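Local structure of Abbfa_003403 (Acinetobacter baumannii, 4ZXH) at residues A[490-500]-A[507-515]; A[769-777]-A[785-794]. The protein is a four-domain nonribosomal peptide synthetase module, in which condensation, adenylation, carrier and thioesterase domains probably cooperate to build and release a peptide product. All coordinates share one frame; numbering follows the deposited sequence.

Both contacts belong to the adenylation domain, and they come one after the other along the chain without nesting or crossing. Contact 1 closes first, where the chain leaves helix 483-494, runs out along strand 498-501, returns as strand 507-508 and enters helix 509-525. More than 250 residues later, contact 2 closes the loop between strand 773-777 and strand 787-788, from which the chain moves on to strand 792-797. The two hairpins sit at opposite edges of one mixed sheet, whose outermost strands are 507-508 and 787-788. Their centres are 31 Å apart and their nearest atoms about 17 Å, so they do not touch.

Contact 1 of 2, residues A[490-500]-A[507-515]; sequences QIDERGDNHAL and VSYRELGQH
Strand 498-500 pairs antiparallel with V507 and S508, while the axes of helices 490-494 and 509-515 run at an angle of 146° between their directions. A classic beta bulge interrupts the pairing: A499 N and L500 N both donate to V507 O, and V507 N returns a bond to L500 O.

The side chains gather round the ring of Y509. R494 CB lies over one face, 3.8 Å from the ring centroid, and A499 CB covers the opposite face at 3.6 Å, two CH-pi contacts that hold the ring between helix and strand. The R494 guanidinium stands nearly upright to the ring, its plane turned by 82°. At the ring's far end, Y509 OH is hydrogen-bonded to G686 O, outside the two segments. I491 reaches across to helix 509-515, its CD1 coming to 3.5 Å from G513 CA, over the backbone of a residue with no side chain. At the strand, L500 CD1 meets L512 CD1 at 3.8 Å, the two side chains crossing at about a right angle.

The polar contacts lie at the start of helix 509-515. Y509 N and R510 N donate to N497 O and G495 O, carbonyls of the turn after the first helix. S508 and E511 form a capping box: E511 N donates to S508 OG at 3.2 Å, and S508 N to E511 OE1. R510 leaves the backbone extended (chi1 -173°) and bends at chi3, bringing NE to D496 OD1 at 2.9 Å in a salt bridge; the bond lies near the guanidinium plane but meets the carboxylate from above its plane.

Amides of the helix's first turn thus have acceptors from both segments, and the carboxylates of D496 and E511 near this N terminus would probably interact favourably with the helix dipole.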
loop_
_atom_site.group_PDB
_atom_site.type_symbol
_atom_site.label_atom_id
_atom_site.label_comp_id
_atom_site.label_asym_id
_atom_site.label_seq_id
_atom_site.Cartn_x
_atom_site.Cartn_y
_atom_site.Cartn_z
ATOM N N GLN A 490 15.891 54.333 3.209
ATOM C CA GLN A 490 15.181 54.121 1.951
ATOM C C GLN A 490 14.196 55.247 1.639
ATOM O O GLN A 490 14.049 55.644 0.489
ATOM C CB GLN A 490 14.452 52.776 1.963
ATOM C CG GLN A 490 15.397 51.584 2.029
ATOM C CD GLN A 490 16.480 51.633 0.959
ATOM O OE1 GLN A 490 16.224 51.983 -0.199
ATOM N NE2 GLN A 490 17.706 51.318 1.357
ATOM N N ILE A 491 13.528 55.770 2.655
ATOM C CA ILE A 491 12.673 56.938 2.452
ATOM C C ILE A 491 13.474 58.167 1.985
ATOM O O ILE A 491 13.112 58.810 0.999
ATOM C CB ILE A 491 11.896 57.278 3.733
ATOM C CG1 ILE A 491 10.832 56.204 3.986
ATOM C CG2 ILE A 491 11.253 58.633 3.614
ATOM C CD1 ILE A 491 10.042 56.399 5.248
ATOM N N ASP A 492 14.574 58.475 2.670
ATOM C CA ASP A 492 15.392 59.642 2.325
ATOM C C ASP A 492 16.023 59.514 0.942
ATOM O O ASP A 492 16.205 60.508 0.243
ATOM C CB ASP A 492 16.486 59.866 3.377
ATOM C CG ASP A 492 15.920 60.258 4.747
ATOM O OD1 ASP A 492 14.799 60.822 4.803
ATOM O OD2 ASP A 492 16.596 59.995 5.769
ATOM N N GLU A 493 16.346 58.283 0.550
ATOM C CA GLU A 493 17.015 58.027 -0.725
ATOM C C GLU A 493 16.051 57.833 -1.894
ATOM O O GLU A 493 16.243 58.415 -2.963
ATOM C CB GLU A 493 17.919 56.798 -0.615
ATOM C CG GLU A 493 19.155 57.017 0.229
ATOM C CD GLU A 493 20.037 55.786 0.303
ATOM O OE1 GLU A 493 19.652 54.736 -0.264
ATOM O OE2 GLU A 493 21.115 55.868 0.928
ATOM N N ARG A 494 15.026 57.011 -1.698
ATOM C CA ARG A 494 14.103 56.686 -2.786
ATOM C C ARG A 494 13.192 57.859 -3.173
ATOM O O ARG A 494 12.637 57.875 -4.271
ATOM C CB ARG A 494 13.258 55.464 -2.415
ATOM C CG ARG A 494 14.071 54.177 -2.292
ATOM C CD ARG A 494 14.721 53.826 -3.622
ATOM N NE ARG A 494 13.718 53.485 -4.628
ATOM C CZ ARG A 494 13.921 53.552 -5.939
ATOM N NH1 ARG A 494 15.097 53.947 -6.416
ATOM N NH2 ARG A 494 12.943 53.222 -6.772
ATOM N N GLY A 495 13.045 58.831 -2.271
ATOM C CA GLY A 495 12.321 60.063 -2.559
ATOM C C GLY A 495 10.895 59.906 -3.064
ATOM O O GLY A 495 9.994 59.529 -2.303
ATOM N N ASP A 496 10.690 60.186 -4.352
ATOM C CA ASP A 496 9.347 60.200 -4.936
ATOM C C ASP A 496 9.014 58.932 -5.732
ATOM O O ASP A 496 7.930 58.811 -6.310
ATOM C CB ASP A 496 9.177 61.448 -5.808
ATOM C CG ASP A 496 8.958 62.708 -4.973
ATOM O OD1 ASP A 496 8.342 62.594 -3.886
ATOM O OD2 ASP A 496 9.409 63.802 -5.385
ATOM N N ASN A 497 9.941 57.978 -5.739
ATOM C CA ASN A 497 9.671 56.662 -6.304
ATOM C C ASN A 497 8.541 55.949 -5.579
ATOM O O ASN A 497 8.238 56.263 -4.418
ATOM C CB ASN A 497 10.924 55.792 -6.258
ATOM C CG ASN A 497 11.886 56.091 -7.384
ATOM O OD1 ASN A 497 13.020 56.505 -7.143
ATOM N ND2 ASN A 497 11.454 55.851 -8.621
ATOM N N HIS A 498 7.935 54.981 -6.265
ATOM C CA HIS A 498 6.830 54.206 -5.706
ATOM C C HIS A 498 7.258 53.338 -4.525
ATOM O O HIS A 498 8.353 52.785 -4.510
ATOM C CB HIS A 498 6.199 53.313 -6.775
ATOM C CG HIS A 498 5.743 54.048 -7.996
ATOM N ND1 HIS A 498 5.103 55.266 -7.937
ATOM C CD2 HIS A 498 5.808 53.716 -9.307
ATOM C CE1 HIS A 498 4.808 55.665 -9.161
ATOM N NE2 HIS A 498 5.224 54.743 -10.010
ATOM N N ALA A 499 6.369 53.217 -3.546
ATOM C CA ALA A 499 6.594 52.386 -2.377
ATOM C C ALA A 499 5.411 51.437 -2.150
ATOM O O ALA A 499 5.599 50.248 -1.902
ATOM C CB ALA A 499 6.819 53.253 -1.156
ATOM N N LEU A 500 4.193 51.967 -2.238
ATOM C CA LEU A 500 2.988 51.176 -1.989
ATOM C C LEU A 500 1.929 51.328 -3.089
ATOM O O LEU A 500 1.622 52.443 -3.509
ATOM C CB LEU A 500 2.394 51.566 -0.635
ATOM C CG LEU A 500 3.335 51.365 0.557
ATOM C CD1 LEU A 500 2.829 52.098 1.788
ATOM C CD2 LEU A 500 3.506 49.889 0.864
ATOM N N VAL A 507 1.351 55.312 -3.464
ATOM C CA VAL A 507 2.032 56.095 -2.431
ATOM C C VAL A 507 3.540 56.101 -2.631
ATOM O O VAL A 507 4.151 55.042 -2.661
ATOM C CB VAL A 507 1.765 55.539 -1.017
ATOM C CG1 VAL A 507 2.540 56.328 0.018
ATOM C CG2 VAL A 507 0.288 55.542 -0.702
ATOM N N SER A 508 4.149 57.278 -2.744
ATOM C CA SER A 508 5.603 57.354 -2.868
ATOM C C SER A 508 6.310 57.124 -1.522
ATOM O O SER A 508 5.673 57.150 -0.469
ATOM C CB SER A 508 6.015 58.709 -3.432
ATOM O OG SER A 508 5.788 59.731 -2.481
ATOM N N TYR A 509 7.624 56.919 -1.559
ATOM C CA TYR A 509 8.400 56.771 -0.331
ATOM C C TYR A 509 8.364 58.020 0.569
ATOM O O TYR A 509 8.261 57.911 1.790
ATOM C CB TYR A 509 9.847 56.422 -0.663
ATOM C CG TYR A 509 10.116 54.938 -0.707
ATOM C CD1 TYR A 509 10.441 54.247 0.451
ATOM C CD2 TYR A 509 10.057 54.229 -1.909
ATOM C CE1 TYR A 509 10.688 52.898 0.429
ATOM C CE2 TYR A 509 10.303 52.872 -1.949
ATOM C CZ TYR A 509 10.619 52.205 -0.771
ATOM O OH TYR A 509 10.867 50.843 -0.775
ATOM N N ARG A 510 8.465 59.198 -0.035
ATOM C CA ARG A 510 8.346 60.437 0.714
ATOM C C ARG A 510 6.989 60.467 1.418
ATOM O O ARG A 510 6.887 60.789 2.606
ATOM C CB ARG A 510 8.500 61.640 -0.219
ATOM C CG ARG A 510 8.567 62.983 0.471
ATOM C CD ARG A 510 8.530 64.124 -0.549
ATOM N NE ARG A 510 9.505 63.966 -1.627
ATOM C CZ ARG A 510 10.797 64.271 -1.519
ATOM N NH1 ARG A 510 11.278 64.734 -0.371
ATOM N NH2 ARG A 510 11.616 64.106 -2.550
ATOM N N GLU A 511 5.950 60.108 0.670
ATOM C CA GLU A 511 4.589 60.122 1.185
ATOM C C GLU A 511 4.419 59.108 2.308
ATOM O O GLU A 511 3.673 59.338 3.253
ATOM C CB GLU A 511 3.590 59.841 0.054
ATOM C CG GLU A 511 3.297 61.052 -0.805
ATOM C CD GLU A 511 2.434 60.748 -2.023
ATOM O OE1 GLU A 511 2.387 59.570 -2.461
ATOM O OE2 GLU A 511 1.801 61.699 -2.539
ATOM N N LEU A 512 5.106 57.977 2.186
ATOM C CA LEU A 512 5.065 56.937 3.203
ATOM C C LEU A 512 5.630 57.455 4.515
ATOM O O LEU A 512 5.057 57.224 5.580
ATOM C CB LEU A 512 5.854 55.709 2.745
ATOM C CG LEU A 512 6.187 54.643 3.797
ATOM C CD1 LEU A 512 4.937 54.000 4.357
ATOM C CD2 LEU A 512 7.117 53.583 3.215
ATOM N N GLY A 513 6.760 58.158 4.426
ATOM C CA GLY A 513 7.410 58.729 5.588
ATOM C C GLY A 513 6.486 59.707 6.287
ATOM O O GLY A 513 6.414 59.748 7.515
ATOM N N GLN A 514 5.769 60.492 5.493
ATOM C CA GLN A 514 4.792 61.425 6.024
ATOM C C GLN A 514 3.653 60.719 6.771
ATOM O O GLN A 514 3.204 61.207 7.811
ATOM C CB GLN A 514 4.242 62.296 4.894
ATOM C CG GLN A 514 5.175 63.429 4.509
ATOM C CD GLN A 514 4.689 64.245 3.322
ATOM O OE1 GLN A 514 3.869 63.791 2.514
ATOM N NE2 GLN A 514 5.200 65.464 3.212
ATOM N N HIS A 515 3.189 59.585 6.249
ATOM C CA HIS A 515 2.172 58.789 6.938
ATOM C C HIS A 515 2.694 58.112 8.212
ATOM O O HIS A 515 1.950 58.024 9.187
ATOM C CB HIS A 515 1.591 57.714 6.024
ATOM C CG HIS A 515 0.567 58.219 5.061
ATOM N ND1 HIS A 515 0.796 58.290 3.702
ATOM C CD2 HIS A 515 -0.694 58.675 5.255
ATOM C CE1 HIS A 515 -0.280 58.770 3.103
ATOM N NE2 HIS A 515 -1.198 59.012 4.022
#

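Contact 2 of 2, residues A[769-777]-A[785-794]; sequences TVWSSAARI and LGEPLANTQL
S773 and L789 carry the side-chain contact, approaching the paired backbones in different ways. S773 turns its hydroxyl between its own backbone N and carbonyl carbon (chi1 68°), which brings OG to 2.8 Å from L785 O, to which it donates. L789 instead spreads its two methyls along the backbone of the other segment: CD2 reaches W771 O at 3.4 Å, and CD1 lies near S772 O and 4.1 Å from A774 CB. L794 CD1 packs against S773 CB at 4.1 Å. T792 directs CG2 toward S772, touching both its CB and its carbonyl oxygen.

That oxygen also accepts from L789 N, in a nearly straight bond (171°) whose donor stands above the carbonyl plane. A774 and E787 exchange two backbone bonds as an antiparallel hydrogen-bonded pair. Next to them, A775 CB rests against the backbone of G786, near its CA.

Beyond this pairing, S772 and S773 both face Y763 in a classic beta bulge. Strands 773-777 and 787-788 form a beta hairpin that closes one edge of the large mixed sheet in the adenylation domain, a member of the ANL superfamily, while T792 and L794 lie on strand 792-797 of the neighbouring antiparallel sheet.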
loop_
_atom_site.group_PDB
_atom_site.type_symbol
_atom_site.label_atom_id
_atom_site.label_comp_id
_atom_site.label_asym_id
_atom_site.label_seq_id
_atom_site.Cartn_x
_atom_site.Cartn_y
_atom_site.Cartn_z
ATOM N N THR A 769 9.242 33.274 15.223
ATOM C CA THR A 769 9.198 34.435 14.310
ATOM C C THR A 769 9.144 34.102 12.817
ATOM O O THR A 769 10.175 33.966 12.160
ATOM C CB THR A 769 10.376 35.380 14.550
ATOM O OG1 THR A 769 10.463 35.663 15.949
ATOM C CG2 THR A 769 10.175 36.679 13.797
ATOM N N VAL A 770 7.909 34.009 12.314
ATOM C CA VAL A 770 7.571 33.783 10.902
ATOM C C VAL A 770 8.128 32.472 10.345
ATOM O O VAL A 770 7.448 31.451 10.367
ATOM C CB VAL A 770 8.038 34.945 10.003
ATOM C CG1 VAL A 770 7.403 34.794 8.637
ATOM C CG2 VAL A 770 7.645 36.300 10.607
ATOM N N TRP A 771 9.351 32.491 9.833
ATOM C CA TRP A 771 9.971 31.261 9.365
ATOM C C TRP A 771 11.255 31.002 10.152
ATOM O O TRP A 771 11.893 31.940 10.639
ATOM C CB TRP A 771 10.284 31.326 7.866
ATOM C CG TRP A 771 9.125 31.714 6.937
ATOM C CD1 TRP A 771 9.109 32.754 6.045
ATOM C CD2 TRP A 771 7.851 31.043 6.788
ATOM N NE1 TRP A 771 7.906 32.775 5.359
ATOM C CE2 TRP A 771 7.116 31.748 5.802
ATOM C CE3 TRP A 771 7.256 29.931 7.402
ATOM C CZ2 TRP A 771 5.821 31.373 5.416
ATOM C CZ3 TRP A 771 5.964 29.558 7.013
ATOM C CH2 TRP A 771 5.264 30.281 6.032
ATOM N N SER A 772 11.634 29.730 10.263
ATOM C CA SER A 772 12.865 29.345 10.951
ATOM C C SER A 772 13.774 28.458 10.094
ATOM O O SER A 772 14.975 28.365 10.358
ATOM C CB SER A 772 12.552 28.632 12.268
ATOM O OG SER A 772 12.324 29.560 13.317
ATOM N N SER A 773 13.211 27.801 9.086
ATOM C CA SER A 773 14.029 27.096 8.109
ATOM C C SER A 773 13.487 27.329 6.709
ATOM O O SER A 773 12.347 27.778 6.539
ATOM C CB SER A 773 14.104 25.596 8.413
ATOM O OG SER A 773 12.853 24.968 8.227
ATOM N N ALA A 774 14.313 27.018 5.713
ATOM C CA ALA A 774 14.008 27.344 4.329
ATOM C C ALA A 774 14.772 26.449 3.352
ATOM O O ALA A 774 15.990 26.327 3.428
ATOM C CB ALA A 774 14.319 28.796 4.069
ATOM N N ALA A 775 14.033 25.842 2.432
ATOM C CA ALA A 775 14.563 24.912 1.448
ATOM C C ALA A 775 14.414 25.443 0.010
ATOM O O ALA A 775 13.299 25.715 -0.438
ATOM C CB ALA A 775 13.851 23.563 1.588
ATOM N N ARG A 776 15.520 25.590 -0.717
ATOM C CA ARG A 776 15.424 25.872 -2.151
ATOM C C ARG A 776 15.053 24.572 -2.866
ATOM O O ARG A 776 15.886 23.673 -3.030
ATOM C CB ARG A 776 16.732 26.453 -2.721
ATOM C CG ARG A 776 16.614 26.964 -4.174
ATOM C CD ARG A 776 17.973 27.280 -4.816
ATOM N NE ARG A 776 18.677 28.378 -4.151
ATOM C CZ ARG A 776 18.618 29.657 -4.530
ATOM N NH1 ARG A 776 17.888 30.015 -5.582
ATOM N NH2 ARG A 776 19.290 30.586 -3.855
ATOM N N ILE A 777 13.795 24.475 -3.277
ATOM C CA ILE A 777 13.285 23.300 -3.974
ATOM C C ILE A 777 13.654 23.320 -5.454
ATOM O O ILE A 777 13.276 24.243 -6.177
ATOM C CB ILE A 777 11.753 23.194 -3.856
ATOM C CG1 ILE A 777 11.323 23.153 -2.380
ATOM C CG2 ILE A 777 11.245 21.979 -4.631
ATOM C CD1 ILE A 777 12.073 22.133 -1.534
ATOM N N LEU A 785 12.502 20.248 5.171
ATOM C CA LEU A 785 12.385 21.533 5.863
ATOM C C LEU A 785 13.554 22.458 5.545
ATOM O O LEU A 785 13.532 23.636 5.895
ATOM C CB LEU A 785 12.280 21.325 7.372
ATOM C CG LEU A 785 11.062 20.513 7.815
ATOM C CD1 LEU A 785 11.079 20.253 9.315
ATOM C CD2 LEU A 785 9.804 21.218 7.425
ATOM N N GLY A 786 14.568 21.932 4.872
ATOM C CA GLY A 786 15.650 22.768 4.396
ATOM C C GLY A 786 16.618 23.278 5.442
ATOM O O GLY A 786 16.797 22.675 6.497
ATOM N N GLU A 787 17.247 24.404 5.127
ATOM C CA GLU A 787 18.299 24.992 5.942
ATOM C C GLU A 787 17.740 25.955 6.989
ATOM O O GLU A 787 16.824 26.727 6.705
ATOM C CB GLU A 787 19.283 25.730 5.039
ATOM C CG GLU A 787 20.063 24.845 4.068
ATOM C CD GLU A 787 20.988 25.660 3.163
ATOM O OE1 GLU A 787 20.509 26.652 2.565
ATOM O OE2 GLU A 787 22.188 25.318 3.053
ATOM N N PRO A 788 18.303 25.925 8.206
ATOM C CA PRO A 788 17.939 26.870 9.278
ATOM C C PRO A 788 18.392 28.294 8.968
ATOM O O PRO A 788 19.472 28.485 8.405
ATOM C CB PRO A 788 18.696 26.340 10.507
ATOM C CG PRO A 788 19.254 24.996 10.110
ATOM C CD PRO A 788 19.359 24.988 8.619
ATOM N N LEU A 789 17.585 29.277 9.347
ATOM C CA LEU A 789 17.943 30.689 9.190
ATOM C C LEU A 789 19.058 31.112 10.146
ATOM O O LEU A 789 19.538 30.305 10.945
ATOM C CB LEU A 789 16.726 31.573 9.426
ATOM C CG LEU A 789 15.837 31.915 8.244
ATOM C CD1 LEU A 789 15.360 30.650 7.586
ATOM C CD2 LEU A 789 14.660 32.714 8.762
ATOM N N ALA A 790 19.441 32.389 10.083
ATOM C CA ALA A 790 20.588 32.877 10.845
ATOM C C ALA A 790 20.300 32.876 12.339
ATOM O O ALA A 790 19.237 33.323 12.774
ATOM C CB ALA A 790 20.978 34.255 10.384
ATOM N N ASN A 791 21.246 32.347 13.106
ATOM C CA ASN A 791 21.142 32.281 14.557
ATOM C C ASN A 791 19.938 31.459 15.000
ATOM O O ASN A 791 19.259 31.770 15.979
ATOM C CB ASN A 791 21.091 33.690 15.136
ATOM C CG ASN A 791 22.138 34.583 14.524
ATOM O OD1 ASN A 791 23.330 34.443 14.806
ATOM N ND2 ASN A 791 21.706 35.495 13.662
ATOM N N THR A 792 19.689 30.402 14.245
ATOM C CA THR A 792 18.626 29.463 14.536
ATOM C C THR A 792 19.260 28.078 14.656
ATOM O O THR A 792 20.172 27.728 13.892
ATOM C CB THR A 792 17.542 29.473 13.430
ATOM O OG1 THR A 792 17.055 30.813 13.224
ATOM C CG2 THR A 792 16.383 28.565 13.816
ATOM N N GLN A 793 18.823 27.292 15.631
ATOM C CA GLN A 793 19.309 25.924 15.707
ATOM C C GLN A 793 18.137 24.965 15.754
ATOM O O GLN A 793 17.130 25.223 16.424
ATOM C CB GLN A 793 20.227 25.721 16.911
ATOM C CG GLN A 793 21.379 26.720 16.979
ATOM C CD GLN A 793 21.007 27.977 17.739
ATOM O OE1 GLN A 793 20.483 27.903 18.858
ATOM N NE2 GLN A 793 21.244 29.139 17.127
ATOM N N LEU A 794 18.263 23.868 15.018
ATOM C CA LEU A 794 17.231 22.855 14.993
ATOM C C LEU A 794 17.728 21.610 15.709
ATOM O O LEU A 794 18.857 21.183 15.496
ATOM C CB LEU A 794 16.834 22.534 13.553
ATOM C CG LEU A 794 16.504 23.763 12.706
ATOM C CD1 LEU A 794 15.977 23.349 11.348
ATOM C CD2 LEU A 794 15.509 24.634 13.420
#